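Local coordinates for Lin1889 protein (Listeria innocua Clip11262, PDB 3B57), which is of unknown function but binds magnesium and, as a member of the HD-domain family, may be a metal-dependent phosphohydrolase, at residues L8-W13 and A55-Y60. Residues are numbered along the deposited sequence; the frame is centred on the assembly and turned at random.
Sequences LSAKNW and ALFHDY
Trp13 meets two aromatic side chains of one short segment, Phe57 and Tyr60, which flank in sequence the His58-Asp59 pair that gives the HD domain its name. The three rings form a cluster, but neither pairing is a regular stack. The six-membered ring of Trp13 has its centroid 5.7 Å from that of Phe57, with planes at 73°. From the Tyr60 ring the same centroid is 5.6 Å away, and the planes meet at 48°. Both side chains cross Trp13 at about a right angle. CG of Trp13 stands anti to the backbone N (chi1 179°), on a CB that points toward segment 55-60, and different atoms of the indole serve the two neighbours: CE3 lies 3.9 Å from Phe57 CE1, whereas CZ2 lies 4.1 Å from Tyr60 OH.

One turn earlier on helix 3-15, Ala10 brings its methyl to the end of the same phenyl ring, CB to Phe57 CZ being 3.5 Å. The phenyl thereby touches two successive turns of that helix. Trp79 of helix 71-82 stacks on Trp13, extending the cluster beyond the two segments.

The contact thus packs the N-terminal helix against the end region of helix 48-57 by apolar and aromatic contacts. His58 and Asp59 belong to the magnesium site with His29 and Asp123, and the side chain of Tyr60 lies about 10 Å from the bound ion. Beside the rings, Leu56 continues the apolar seam toward Trp34 of helix 27-44. Against helix 3-15 it meets the backbone and the root of the lysine side chain: Leu56 CD1 lies 3.8 Å from Lys11 CA and 4.1 Å from Lys11 CB.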
ATOM      1  N   LEU A   8     -11.457  28.000 -12.355  1.00 46.36           N
ATOM      2  CA  LEU A   8     -10.275  28.371 -11.590  1.00 46.74           C
ATOM      3  C   LEU A   8     -10.620  28.616 -10.125  1.00 46.93           C
ATOM      4  O   LEU A   8      -9.899  28.190  -9.219  1.00 46.53           O
ATOM      5  CB  LEU A   8      -9.655  29.637 -12.168  1.00 46.82           C
ATOM      6  CG  LEU A   8      -8.171  29.769 -11.859  1.00 45.21           C
ATOM      7  CD1 LEU A   8      -7.401  28.956 -12.897  1.00 44.85           C
ATOM      8  CD2 LEU A   8      -7.754  31.231 -11.902  1.00 44.45           C
ATOM      9  N   SER A   9     -11.726  29.322  -9.912  1.00 47.01           N
ATOM     10  CA  SER A   9     -12.207  29.652  -8.580  1.00 46.94           C
ATOM     11  C   SER A   9     -12.550  28.381  -7.802  1.00 46.36           C
ATOM     12  O   SER A   9     -12.112  28.190  -6.668  1.00 44.16           O
ATOM     13  CB  SER A   9     -13.438  30.553  -8.707  1.00 47.95           C
ATOM     14  OG  SER A   9     -14.036  30.809  -7.445  1.00 51.78           O
ATOM     15  N   ALA A  10     -13.340  27.514  -8.429  1.00 47.40           N
ATOM     16  CA  ALA A  10     -13.738  26.254  -7.820  1.00 47.57           C
ATOM     17  C   ALA A  10     -12.482  25.477  -7.457  1.00 47.32           C
ATOM     18  O   ALA A  10     -12.375  24.904  -6.374  1.00 46.63           O
ATOM     19  CB  ALA A  10     -14.588  25.451  -8.795  1.00 45.18           C
ATOM     20  N   LYS A  11     -11.528  25.472  -8.374  1.00 47.91           N
ATOM     21  CA  LYS A  11     -10.275  24.770  -8.162  1.00 48.91           C
ATOM     22  C   LYS A  11      -9.575  25.296  -6.911  1.00 49.04           C
ATOM     23  O   LYS A  11      -9.234  24.522  -6.021  1.00 48.74           O
ATOM     24  CB  LYS A  11      -9.391  24.942  -9.397  1.00 48.80           C
ATOM     25  CG  LYS A  11      -8.338  23.880  -9.617  1.00 49.38           C
ATOM     26  CD  LYS A  11      -7.874  23.952 -11.065  1.00 50.53           C
ATOM     27  CE  LYS A  11      -6.365  23.848 -11.205  1.00 51.68           C
ATOM     28  NZ  LYS A  11      -5.926  24.481 -12.490  1.00 51.27           N
ATOM     29  N   ASN A  12      -9.379  26.608  -6.832  1.00 50.45           N
ATOM     30  CA  ASN A  12      -8.707  27.206  -5.675  1.00 52.09           C
ATOM     31  C   ASN A  12      -9.479  27.060  -4.367  1.00 52.79           C
ATOM     32  O   ASN A  12      -8.881  27.022  -3.292  1.00 52.91           O
ATOM     33  CB  ASN A  12      -8.404  28.683  -5.945  1.00 52.44           C
ATOM     34  CG  ASN A  12      -7.168  28.869  -6.811  1.00 53.96           C
ATOM     35  OD1 ASN A  12      -6.035  28.710  -6.348  1.00 54.70           O
ATOM     36  ND2 ASN A  12      -7.380  29.187  -8.081  1.00 55.94           N
ATOM     37  N   TRP A  13     -10.800  26.970  -4.467  1.00 54.19           N
ATOM     38  CA  TRP A  13     -11.650  26.812  -3.296  1.00 54.61           C
ATOM     39  C   TRP A  13     -11.504  25.396  -2.723  1.00 56.06           C
ATOM     40  O   TRP A  13     -11.287  25.236  -1.527  1.00 56.28           O
ATOM     41  CB  TRP A  13     -13.109  27.118  -3.671  1.00 53.76           C
ATOM     42  CG  TRP A  13     -14.098  26.960  -2.552  1.00 52.17           C
ATOM     43  CD1 TRP A  13     -13.868  27.163  -1.232  1.00 52.39           C
ATOM     44  CD2 TRP A  13     -15.482  26.586  -2.666  1.00 51.79           C
ATOM     45  NE1 TRP A  13     -15.015  26.937  -0.506  1.00 51.71           N
ATOM     46  CE2 TRP A  13     -16.021  26.582  -1.362  1.00 51.75           C
ATOM     47  CE3 TRP A  13     -16.315  26.256  -3.741  1.00 51.68           C
ATOM     48  CZ2 TRP A  13     -17.357  26.256  -1.099  1.00 51.81           C
ATOM     49  CZ3 TRP A  13     -17.647  25.933  -3.482  1.00 51.57           C
ATOM     50  CH2 TRP A  13     -18.152  25.936  -2.168  1.00 51.96           C
ATOM     51  N   ALA A  55     -16.684  17.128 -11.155  1.00 36.14           N
ATOM     52  CA  ALA A  55     -15.485  16.395 -10.750  1.00 36.81           C
ATOM     53  C   ALA A  55     -14.798  17.038  -9.554  1.00 37.82           C
ATOM     54  O   ALA A  55     -14.360  16.348  -8.640  1.00 39.00           O
ATOM     55  CB  ALA A  55     -14.506  16.309 -11.901  1.00 36.43           C
ATOM     56  N   LEU A  56     -14.686  18.361  -9.578  1.00 38.29           N
ATOM     57  CA  LEU A  56     -14.048  19.071  -8.489  1.00 38.79           C
ATOM     58  C   LEU A  56     -14.875  19.102  -7.204  1.00 41.41           C
ATOM     59  O   LEU A  56     -14.304  19.217  -6.121  1.00 42.85           O
ATOM     60  CB  LEU A  56     -13.707  20.492  -8.917  1.00 35.29           C
ATOM     61  CG  LEU A  56     -12.556  20.609  -9.906  1.00 34.42           C
ATOM     62  CD1 LEU A  56     -12.232  22.078 -10.097  1.00 34.97           C
ATOM     63  CD2 LEU A  56     -11.326  19.882  -9.385  1.00 34.36           C
ATOM     64  N   PHE A  57     -16.201  18.997  -7.312  1.00 42.73           N
ATOM     65  CA  PHE A  57     -17.062  19.015  -6.125  1.00 45.31           C
ATOM     66  C   PHE A  57     -17.589  17.633  -5.754  1.00 48.60           C
ATOM     67  O   PHE A  57     -18.300  17.497  -4.763  1.00 50.12           O
ATOM     68  CB  PHE A  57     -18.282  19.939  -6.313  1.00 43.02           C
ATOM     69  CG  PHE A  57     -17.941  21.381  -6.579  1.00 40.85           C
ATOM     70  CD1 PHE A  57     -16.785  21.947  -6.071  1.00 38.84           C
ATOM     71  CD2 PHE A  57     -18.794  22.178  -7.343  1.00 40.82           C
ATOM     72  CE1 PHE A  57     -16.480  23.290  -6.322  1.00 39.82           C
ATOM     73  CE2 PHE A  57     -18.496  23.524  -7.600  1.00 40.19           C
ATOM     74  CZ  PHE A  57     -17.338  24.079  -7.091  1.00 39.50           C
ATOM     75  N   HIS A  58     -17.248  16.609  -6.532  1.00 51.75           N
ATOM     76  CA  HIS A  58     -17.753  15.264  -6.263  1.00 54.67           C
ATOM     77  C   HIS A  58     -17.451  14.775  -4.861  1.00 56.91           C
ATOM     78  O   HIS A  58     -18.102  13.860  -4.361  1.00 56.53           O
ATOM     79  CB  HIS A  58     -17.192  14.260  -7.282  1.00 56.30           C
ATOM     80  CG  HIS A  58     -15.828  13.726  -6.947  1.00 57.70           C
ATOM     81  ND1 HIS A  58     -14.698  14.514  -6.914  1.00 58.10           N
ATOM     82  CD2 HIS A  58     -15.413  12.466  -6.668  1.00 57.52           C
ATOM     83  CE1 HIS A  58     -13.645  13.765  -6.633  1.00 57.93           C
ATOM     84  NE2 HIS A  58     -14.052  12.519  -6.478  1.00 58.43           N
ATOM     85  N   ASP A  59     -16.473  15.407  -4.227  1.00 60.37           N
ATOM     86  CA  ASP A  59     -16.054  15.004  -2.896  1.00 64.22           C
ATOM     87  C   ASP A  59     -16.132  16.142  -1.897  1.00 65.34           C
ATOM     88  O   ASP A  59     -15.132  16.506  -1.284  1.00 65.77           O
ATOM     89  CB  ASP A  59     -14.619  14.489  -2.960  1.00 67.02           C
ATOM     90  CG  ASP A  59     -14.446  13.174  -2.251  1.00 69.38           C
ATOM     91  OD1 ASP A  59     -14.902  13.071  -1.085  1.00 70.77           O
ATOM     92  OD2 ASP A  59     -13.849  12.254  -2.863  1.00 69.97           O
ATOM     93  N   TYR A  60     -17.320  16.696  -1.726  1.00 66.92           N
ATOM     94  CA  TYR A  60     -17.498  17.799  -0.801  1.00 68.21           C
ATOM     95  C   TYR A  60     -18.693  17.493   0.077  1.00 70.51           C
ATOM     96  O   TYR A  60     -18.827  18.005   1.191  1.00 69.98           O
ATOM     97  CB  TYR A  60     -17.742  19.084  -1.584  1.00 66.59           C
ATOM     98  CG  TYR A  60     -17.908  20.299  -0.718  1.00 64.58           C
ATOM     99  CD1 TYR A  60     -16.800  21.002  -0.245  1.00 62.63           C
ATOM    100  CD2 TYR A  60     -19.178  20.730  -0.338  1.00 63.83           C
ATOM    101  CE1 TYR A  60     -16.959  22.103   0.587  1.00 62.51           C
ATOM    102  CE2 TYR A  60     -19.350  21.824   0.492  1.00 62.78           C
ATOM    103  CZ  TYR A  60     -18.240  22.506   0.952  1.00 62.76           C
ATOM    104  OH  TYR A  60     -18.424  23.582   1.780  1.00 62.42           O
TER